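Local coordinates for putative metal-dependent phosphoesterase (Bifidobacterium adolescentis, PDB 3O0F), which hydrolyses phosphoesters with the help of bound iron and zinc ions, binds adenosine monophosphate, and may act as a 5'-3' exonuclease on nucleic acids, at residues 221-226 with 250-255. Residues are numbered along the deposited sequence; the frame is centred on the assembly and turned at random.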
loop_
_atom_site.group_PDB
_atom_site.type_symbol
_atom_site.label_atom_id
_atom_site.label_comp_id
_atom_site.label_asym_id
_atom_site.label_seq_id
_atom_site.Cartn_x
_atom_site.Cartn_y
_atom_site.Cartn_z
ATOM N N ALA A 221 20.145 5.096 5.831
ATOM C CA ALA A 221 20.613 4.547 4.559
ATOM C C ALA A 221 19.586 4.709 3.436
ATOM O O ALA A 221 19.941 4.998 2.265
ATOM C CB ALA A 221 21.036 3.110 4.727
HETATM N N MSE A 222 18.309 4.565 3.777
HETATM C CA MSE A 222 17.225 4.916 2.818
HETATM C C MSE A 222 17.144 6.409 2.494
HETATM O O MSE A 222 16.956 6.778 1.314
HETATM C CB MSE A 222 15.878 4.429 3.315
HETATM C CG MSE A 222 15.800 2.931 3.323
HETATM SE SE MSE A 222 14.339 2.354 4.474
HETATM C CE MSE A 222 12.805 2.896 3.460
ATOM N N ILE A 223 17.322 7.264 3.512
ATOM C CA ILE A 223 17.399 8.706 3.286
ATOM C C ILE A 223 18.558 9.008 2.307
ATOM O O ILE A 223 18.369 9.756 1.344
ATOM C CB ILE A 223 17.530 9.508 4.614
ATOM C CG1 ILE A 223 16.220 9.434 5.438
ATOM C CG2 ILE A 223 17.943 10.972 4.367
ATOM C CD1 ILE A 223 16.357 9.893 6.955
ATOM N N ALA A 224 19.741 8.418 2.539
ATOM C CA ALA A 224 20.886 8.574 1.608
ATOM C C ALA A 224 20.581 8.041 0.191
ATOM O O ALA A 224 21.129 8.544 -0.756
ATOM C CB ALA A 224 22.148 7.890 2.181
ATOM N N ASP A 225 19.743 7.010 0.059
ATOM C CA ASP A 225 19.336 6.451 -1.243
ATOM C C ASP A 225 18.422 7.397 -2.047
ATOM O O ASP A 225 18.270 7.196 -3.243
ATOM C CB ASP A 225 18.546 5.148 -1.082
ATOM C CG ASP A 225 19.355 3.983 -0.498
ATOM O OD1 ASP A 225 20.616 3.975 -0.579
ATOM O OD2 ASP A 225 18.673 3.054 0.050
ATOM N N GLY A 226 17.808 8.381 -1.373
ATOM C CA GLY A 226 16.783 9.293 -1.942
ATOM C C GLY A 226 15.360 9.249 -1.343
ATOM O O GLY A 226 14.442 9.786 -1.931
ATOM N N ALA A 250 12.118 15.852 10.769
ATOM C CA ALA A 250 12.553 17.244 10.982
ATOM C C ALA A 250 14.053 17.372 10.756
ATOM O O ALA A 250 14.484 18.301 10.094
ATOM C CB ALA A 250 12.205 17.732 12.374
ATOM N N ARG A 251 14.837 16.414 11.250
ATOM C CA ARG A 251 16.298 16.473 11.138
ATOM C C ARG A 251 16.801 16.384 9.698
ATOM O O ARG A 251 17.841 16.920 9.393
ATOM C CB ARG A 251 16.976 15.362 11.980
ATOM C CG ARG A 251 18.487 15.574 12.260
ATOM N N HIS A 252 16.074 15.694 8.831
ATOM C CA HIS A 252 16.494 15.480 7.447
ATOM C C HIS A 252 15.567 16.156 6.441
ATOM O O HIS A 252 15.628 15.878 5.259
ATOM C CB HIS A 252 16.540 13.984 7.145
ATOM C CG HIS A 252 17.629 13.277 7.873
ATOM N ND1 HIS A 252 18.939 13.330 7.447
ATOM C CD2 HIS A 252 17.624 12.545 9.020
ATOM C CE1 HIS A 252 19.695 12.634 8.287
ATOM N NE2 HIS A 252 18.920 12.123 9.229
ATOM N N ASP A 253 14.705 17.026 6.909
ATOM C CA ASP A 253 13.809 17.711 6.029
ATOM C C ASP A 253 12.942 16.788 5.161
ATOM O O ASP A 253 12.756 17.073 3.985
ATOM C CB ASP A 253 14.650 18.615 5.119
ATOM C CG ASP A 253 14.047 19.965 4.956
ATOM O OD1 ASP A 253 14.101 20.747 5.944
ATOM O OD2 ASP A 253 13.542 20.237 3.844
ATOM N N LEU A 254 12.438 15.688 5.726
ATOM C CA LEU A 254 11.601 14.786 4.995
ATOM C C LEU A 254 10.158 15.264 5.026
ATOM O O LEU A 254 9.713 15.914 5.948
ATOM C CB LEU A 254 11.696 13.364 5.560
ATOM C CG LEU A 254 13.089 12.740 5.650
ATOM C CD1 LEU A 254 13.018 11.339 6.237
ATOM C CD2 LEU A 254 13.828 12.759 4.288
ATOM N N LEU A 255 9.407 14.859 4.027
ATOM C CA LEU A 255 7.964 14.998 4.038
ATOM C C LEU A 255 7.295 14.061 5.066
ATOM O O LEU A 255 7.754 12.944 5.309
ATOM C CB LEU A 255 7.396 14.657 2.646
ATOM C CG LEU A 255 8.001 15.452 1.501
ATOM C CD1 LEU A 255 7.522 14.831 0.189
ATOM C CD2 LEU A 255 7.655 16.966 1.708
#
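I223, near the end of helix 216-225, reaches across to H252 and, in the loop after helix 239-252, to L254, and the whole contact runs through this one isoleucine. The interaction with H252 is a CH-pi contact. The CD1 methyl of I223 sits over one face of the imidazole, 3.9 Å from the ring centroid and 26° off the ring normal, displaced toward the CG-CD2 side; its closest ring atom is H252 CD2, 3.6 Å from I223 CD1. The other branch, I223 CG2, comes 4.0 Å from H252 ND1, and the two side chains meet at about a right angle. With CG1 set anti to the carbonyl carbon (chi1 -69°) and the chain extended beyond it (chi2 165°), I223 carries its terminal methyl forward to the ring and to L254.

The second interaction is purely aliphatic: L254 CD1 packs 3.7 Å from I223 CD1 and 3.8 Å from I223 CG1, so the isoleucine methyl lies against both the ring face and the leucine branch. I223 also touches I248, and L254 rests on A249, both on helix 239-252. Cutting I223 back to an alanine removes CG1, CG2 and CD1, which is likely to open a gap beside L254 CD1 and leave that face of the H252 ring without its methyl.

Both helices finish in a Schellman motif, with positive phi at G226 and D253. Beyond these turns the chain leads toward strands 229-233 and 255-258, which are parallel neighbours at one end of the mixed sheet. Away from the metal and nucleotide sites, the contact thus joins two consecutive helices at a beta-alpha-beta crossover of the PHP fold, with helix 239-252 connecting the two parallel strands.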